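Local atomic coordinates of 4-hydroxy-tetrahydrodipicolinate synthase (Aquifex aeolicus, PDB entry 2EHH), a protein that probably catalyses the condensation of pyruvate with (S)-aspartate-beta-semialdehyde to 4-hydroxy-tetrahydrodipicolinate, a step of lysine biosynthesis. Residues A[1-13]-A[200-214]. Sequence-based numbering, arbitrary orientation.
Sequences MFQGSIVALITPF and KGVISVANNVMPREV
Ser5 turns OG away from its own backbone N (chi1 -178°), and Asn207, with an unusual chi1 of -109°, brings its amide up to meet it. ND2 of Asn207 lies 2.7 Å from Ser5 OG and also donates to Ile6 O at 3.1 Å; both acceptors sit in the amide plane, which fixes its rotation. The second bond comes down from above the Ile6 carbonyl plane, while Ser204 N meets Ile6 O nearly end-on at 2.7 Å. A water ties the site to the start of helix 211-223: it accepts from Ser5 OG and donates to Asn207 OD1 and Pro211 O. Asn208 does similar work at the next residue: ND2 of Asn208 donates to Ala8 O (2.8 Å) and to Val205 O, and CG2 of Val7 packs 3.6 Å from ND2 of Asn208.

Behind these amides, strands 4-8 and 201-204 run parallel, tied by a ladder from Gly4 N–Lys200 O to Ala8 N–Ser204 O. The other face carries Ile6 and Ile203, with Ile6 CG2 4.0 Å from Ile203 CG1. Ala8 CB packs 4.2 Å from Ile203 CG2.

This pairing of first and last strands closes the eight-stranded TIM barrel. Ile203, predicted to bind pyruvate, lies beside Lys161, the predicted Schiff-base lysine, and Ala8 touches Thr44. Asp188 holds Ser204 OG and the backbone after it. Strand 37-40 flanks 4-8 and strand 182-185 flanks 201-204, while helix 20-31 packs on Val7 and Pro211, and helix 250-258 on Asn208 and Ile10.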
loop_
_atom_site.group_PDB
_atom_site.type_symbol
_atom_site.label_atom_id
_atom_site.label_comp_id
_atom_site.label_asym_id
_atom_site.label_seq_id
_atom_site.Cartn_x
_atom_site.Cartn_y
_atom_site.Cartn_z
ATOM N N MET A 1 11.189 -3.830 -32.538
ATOM C CA MET A 1 12.033 -5.004 -32.911
ATOM C C MET A 1 12.343 -5.895 -31.710
ATOM O O MET A 1 12.659 -7.073 -31.878
ATOM C CB MET A 1 13.330 -4.537 -33.574
ATOM N N PHE A 2 12.287 -5.339 -30.501
ATOM C CA PHE A 2 12.511 -6.158 -29.310
ATOM C C PHE A 2 11.174 -6.829 -29.068
ATOM O O PHE A 2 10.177 -6.168 -28.770
ATOM C CB PHE A 2 12.913 -5.312 -28.099
ATOM C CG PHE A 2 14.352 -4.891 -28.118
ATOM C CD1 PHE A 2 15.355 -5.835 -28.323
ATOM C CD2 PHE A 2 14.705 -3.560 -27.951
ATOM C CE1 PHE A 2 16.694 -5.458 -28.367
ATOM C CE2 PHE A 2 16.038 -3.170 -27.993
ATOM C CZ PHE A 2 17.038 -4.123 -28.202
ATOM N N GLN A 3 11.152 -8.146 -29.209
ATOM C CA GLN A 3 9.913 -8.886 -29.068
ATOM C C GLN A 3 10.192 -10.352 -28.769
ATOM O O GLN A 3 11.351 -10.768 -28.697
ATOM C CB GLN A 3 9.123 -8.714 -30.380
ATOM C CG GLN A 3 8.476 -9.953 -30.998
ATOM C CD GLN A 3 9.478 -11.005 -31.445
ATOM O OE1 GLN A 3 10.664 -10.722 -31.622
ATOM N NE2 GLN A 3 8.997 -12.224 -31.641
ATOM N N GLY A 4 9.127 -11.120 -28.569
ATOM C CA GLY A 4 9.263 -12.543 -28.325
ATOM C C GLY A 4 9.652 -12.999 -26.935
ATOM O O GLY A 4 9.296 -12.382 -25.930
ATOM N N SER A 5 10.393 -14.102 -26.898
ATOM C CA SER A 5 10.850 -14.704 -25.657
ATOM C C SER A 5 12.284 -14.280 -25.346
ATOM O O SER A 5 13.226 -14.712 -26.014
ATOM C CB SER A 5 10.761 -16.228 -25.771
ATOM O OG SER A 5 11.162 -16.856 -24.569
ATOM N N ILE A 6 12.430 -13.428 -24.334
ATOM C CA ILE A 6 13.727 -12.915 -23.898
ATOM C C ILE A 6 14.005 -13.435 -22.491
ATOM O O ILE A 6 13.159 -13.328 -21.603
ATOM C CB ILE A 6 13.724 -11.370 -23.867
ATOM C CG1 ILE A 6 13.369 -10.828 -25.252
ATOM C CG2 ILE A 6 15.084 -10.841 -23.410
ATOM C CD1 ILE A 6 13.268 -9.312 -25.315
ATOM N N VAL A 7 15.187 -13.999 -22.279
ATOM C CA VAL A 7 15.514 -14.531 -20.966
ATOM C C VAL A 7 16.399 -13.600 -20.137
ATOM O O VAL A 7 17.412 -13.098 -20.619
ATOM C CB VAL A 7 16.219 -15.912 -21.085
ATOM C CG1 VAL A 7 17.519 -15.773 -21.873
ATOM C CG2 VAL A 7 16.500 -16.480 -19.697
ATOM N N ALA A 8 15.988 -13.346 -18.897
ATOM C CA ALA A 8 16.780 -12.529 -17.982
ATOM C C ALA A 8 17.729 -13.595 -17.439
ATOM O O ALA A 8 17.399 -14.339 -16.514
ATOM C CB ALA A 8 15.895 -11.955 -16.867
ATOM N N LEU A 9 18.897 -13.691 -18.056
ATOM C CA LEU A 9 19.869 -14.713 -17.695
ATOM C C LEU A 9 20.554 -14.549 -16.346
ATOM O O LEU A 9 20.981 -13.455 -15.978
ATOM C CB LEU A 9 20.932 -14.799 -18.791
ATOM C CG LEU A 9 21.647 -16.137 -18.944
ATOM C CD1 LEU A 9 20.679 -17.159 -19.514
ATOM C CD2 LEU A 9 22.845 -15.978 -19.876
ATOM N N ILE A 10 20.652 -15.649 -15.610
ATOM C CA ILE A 10 21.338 -15.646 -14.325
ATOM C C ILE A 10 22.825 -15.523 -14.647
ATOM O O ILE A 10 23.232 -15.764 -15.783
ATOM C CB ILE A 10 21.151 -16.984 -13.576
ATOM C CG1 ILE A 10 21.617 -18.138 -14.471
ATOM C CG2 ILE A 10 19.694 -17.166 -13.181
ATOM C CD1 ILE A 10 21.723 -19.475 -13.761
ATOM N N THR A 11 23.627 -15.143 -13.659
ATOM C CA THR A 11 25.071 -15.046 -13.850
ATOM C C THR A 11 25.713 -16.132 -12.990
ATOM O O THR A 11 25.744 -16.032 -11.762
ATOM C CB THR A 11 25.626 -13.675 -13.416
ATOM O OG1 THR A 11 25.015 -12.638 -14.191
ATOM C CG2 THR A 11 27.142 -13.627 -13.626
ATOM N N PRO A 12 26.207 -17.205 -13.629
ATOM C CA PRO A 12 26.849 -18.322 -12.927
ATOM C C PRO A 12 28.101 -17.873 -12.179
ATOM O O PRO A 12 28.872 -17.053 -12.679
ATOM C CB PRO A 12 27.190 -19.292 -14.058
ATOM C CG PRO A 12 26.166 -18.988 -15.102
ATOM C CD PRO A 12 26.102 -17.485 -15.071
ATOM N N PHE A 13 28.292 -18.413 -10.981
ATOM C CA PHE A 13 29.455 -18.093 -10.162
ATOM C C PHE A 13 30.178 -19.383 -9.783
ATOM O O PHE A 13 29.557 -20.434 -9.644
ATOM C CB PHE A 13 29.035 -17.374 -8.871
ATOM C CG PHE A 13 28.558 -15.967 -9.079
ATOM C CD1 PHE A 13 27.429 -15.503 -8.408
ATOM C CD2 PHE A 13 29.244 -15.096 -9.917
ATOM C CE1 PHE A 13 26.989 -14.190 -8.572
ATOM C CE2 PHE A 13 28.815 -13.780 -10.087
ATOM C CZ PHE A 13 27.683 -13.327 -9.412
ATOM N N LYS A 200 4.505 -6.946 -26.690
ATOM C CA LYS A 200 5.122 -7.711 -27.764
ATOM C C LYS A 200 5.987 -8.890 -27.341
ATOM O O LYS A 200 6.596 -9.559 -28.181
ATOM C CB LYS A 200 5.919 -6.756 -28.655
ATOM C CG LYS A 200 5.033 -5.699 -29.308
ATOM C CD LYS A 200 5.840 -4.669 -30.069
ATOM C CE LYS A 200 4.935 -3.622 -30.710
ATOM N NZ LYS A 200 5.727 -2.547 -31.383
ATOM N N GLY A 201 6.032 -9.157 -26.042
ATOM C CA GLY A 201 6.828 -10.266 -25.561
ATOM C C GLY A 201 7.073 -10.175 -24.070
ATOM O O GLY A 201 6.361 -9.465 -23.358
ATOM N N VAL A 202 8.091 -10.890 -23.600
ATOM C CA VAL A 202 8.424 -10.898 -22.184
ATOM C C VAL A 202 9.920 -11.042 -21.929
ATOM O O VAL A 202 10.631 -11.707 -22.687
ATOM C CB VAL A 202 7.711 -12.074 -21.457
ATOM C CG1 VAL A 202 8.111 -13.406 -22.093
ATOM C CG2 VAL A 202 8.079 -12.081 -19.976
ATOM N N ILE A 203 10.404 -10.377 -20.883
ATOM C CA ILE A 203 11.793 -10.531 -20.474
ATOM C C ILE A 203 11.523 -11.388 -19.247
ATOM O O ILE A 203 11.166 -10.892 -18.176
ATOM C CB ILE A 203 12.458 -9.187 -20.132
ATOM C CG1 ILE A 203 12.681 -8.399 -21.431
ATOM C CG2 ILE A 203 13.797 -9.429 -19.445
ATOM C CD1 ILE A 203 13.393 -7.068 -21.264
ATOM N N SER A 204 11.650 -12.694 -19.469
ATOM C CA SER A 204 11.343 -13.753 -18.515
ATOM C C SER A 204 12.410 -14.331 -17.593
ATOM O O SER A 204 13.606 -14.308 -17.888
ATOM C CB SER A 204 10.707 -14.906 -19.314
ATOM O OG SER A 204 10.636 -16.114 -18.578
ATOM N N VAL A 205 11.936 -14.855 -16.462
ATOM C CA VAL A 205 12.772 -15.522 -15.476
ATOM C C VAL A 205 12.591 -17.022 -15.731
ATOM O O VAL A 205 13.560 -17.782 -15.764
ATOM C CB VAL A 205 12.317 -15.194 -14.025
ATOM C CG1 VAL A 205 12.953 -16.161 -13.038
ATOM C CG2 VAL A 205 12.710 -13.764 -13.670
ATOM N N ALA A 206 11.338 -17.433 -15.928
ATOM C CA ALA A 206 11.000 -18.834 -16.173
ATOM C C ALA A 206 11.720 -19.389 -17.398
ATOM O O ALA A 206 11.932 -20.597 -17.509
ATOM C CB ALA A 206 9.491 -18.990 -16.343
ATOM N N ASN A 207 12.081 -18.493 -18.310
ATOM C CA ASN A 207 12.794 -18.840 -19.535
ATOM C C ASN A 207 14.108 -19.563 -19.258
ATOM O O ASN A 207 14.591 -20.331 -20.087
ATOM C CB ASN A 207 13.109 -17.572 -20.331
ATOM C CG ASN A 207 12.297 -17.468 -21.578
ATOM O OD1 ASN A 207 11.734 -18.460 -22.040
ATOM N ND2 ASN A 207 12.237 -16.276 -22.152
ATOM N N ASN A 208 14.694 -19.283 -18.100
ATOM C CA ASN A 208 15.958 -19.892 -17.708
ATOM C C ASN A 208 15.897 -21.412 -17.619
ATOM O O ASN A 208 16.905 -22.085 -17.837
ATOM C CB ASN A 208 16.409 -19.341 -16.351
ATOM C CG ASN A 208 17.089 -17.995 -16.459
ATOM O OD1 ASN A 208 18.256 -17.908 -16.839
ATOM N ND2 ASN A 208 16.360 -16.931 -16.126
ATOM N N VAL A 209 14.722 -21.955 -17.309
ATOM C CA VAL A 209 14.594 -23.396 -17.161
ATOM C C VAL A 209 13.658 -24.119 -18.123
ATOM O O VAL A 209 13.820 -25.315 -18.346
ATOM C CB VAL A 209 14.214 -23.757 -15.713
ATOM C CG1 VAL A 209 15.287 -23.235 -14.765
ATOM C CG2 VAL A 209 12.867 -23.169 -15.359
ATOM N N MET A 210 12.676 -23.414 -18.675
ATOM C CA MET A 210 11.760 -24.019 -19.636
ATOM C C MET A 210 11.587 -23.081 -20.828
ATOM O O MET A 210 10.496 -22.579 -21.092
ATOM C CB MET A 210 10.405 -24.330 -18.982
ATOM C CG MET A 210 10.447 -25.538 -18.047
ATOM S SD MET A 210 8.840 -26.034 -17.393
ATOM C CE MET A 210 8.182 -26.995 -18.751
ATOM N N PRO A 211 12.679 -22.841 -21.572
ATOM C CA PRO A 211 12.746 -21.971 -22.755
ATOM C C PRO A 211 11.717 -22.296 -23.834
ATOM O O PRO A 211 11.043 -21.406 -24.360
ATOM C CB PRO A 211 14.169 -22.193 -23.278
ATOM C CG PRO A 211 14.925 -22.648 -22.080
ATOM C CD PRO A 211 13.958 -23.547 -21.377
ATOM N N ARG A 212 11.619 -23.578 -24.170
ATOM C CA ARG A 212 10.708 -24.035 -25.215
ATOM C C ARG A 212 9.248 -23.728 -24.910
ATOM O O ARG A 212 8.533 -23.182 -25.751
ATOM C CB ARG A 212 10.884 -25.540 -25.440
ATOM C CG ARG A 212 12.298 -25.938 -25.845
ATOM C CD ARG A 212 12.447 -27.448 -25.924
ATOM N NE ARG A 212 11.680 -28.021 -27.025
ATOM C CZ ARG A 212 12.132 -28.156 -28.269
ATOM N NH1 ARG A 212 13.362 -27.760 -28.584
ATOM N NH2 ARG A 212 11.353 -28.692 -29.202
ATOM N N GLU A 213 8.815 -24.074 -23.704
ATOM C CA GLU A 213 7.434 -23.846 -23.301
ATOM C C GLU A 213 7.075 -22.367 -23.297
ATOM O O GLU A 213 6.036 -21.971 -23.828
ATOM C CB GLU A 213 7.182 -24.432 -21.909
ATOM C CG GLU A 213 7.301 -25.950 -21.806
ATOM C CD GLU A 213 8.710 -26.466 -22.036
ATOM O OE1 GLU A 213 9.684 -25.723 -21.780
ATOM O OE2 GLU A 213 8.843 -27.634 -22.456
ATOM N N VAL A 214 7.928 -21.548 -22.691
ATOM C CA VAL A 214 7.658 -20.118 -22.642
ATOM C C VAL A 214 7.576 -19.577 -24.059
ATOM O O VAL A 214 6.701 -18.777 -24.384
ATOM C CB VAL A 214 8.755 -19.360 -21.866
ATOM C CG1 VAL A 214 8.516 -17.863 -21.969
ATOM C CG2 VAL A 214 8.755 -19.795 -20.404
HETATM O O HOH W 1 12.604 -19.071 -24.776
#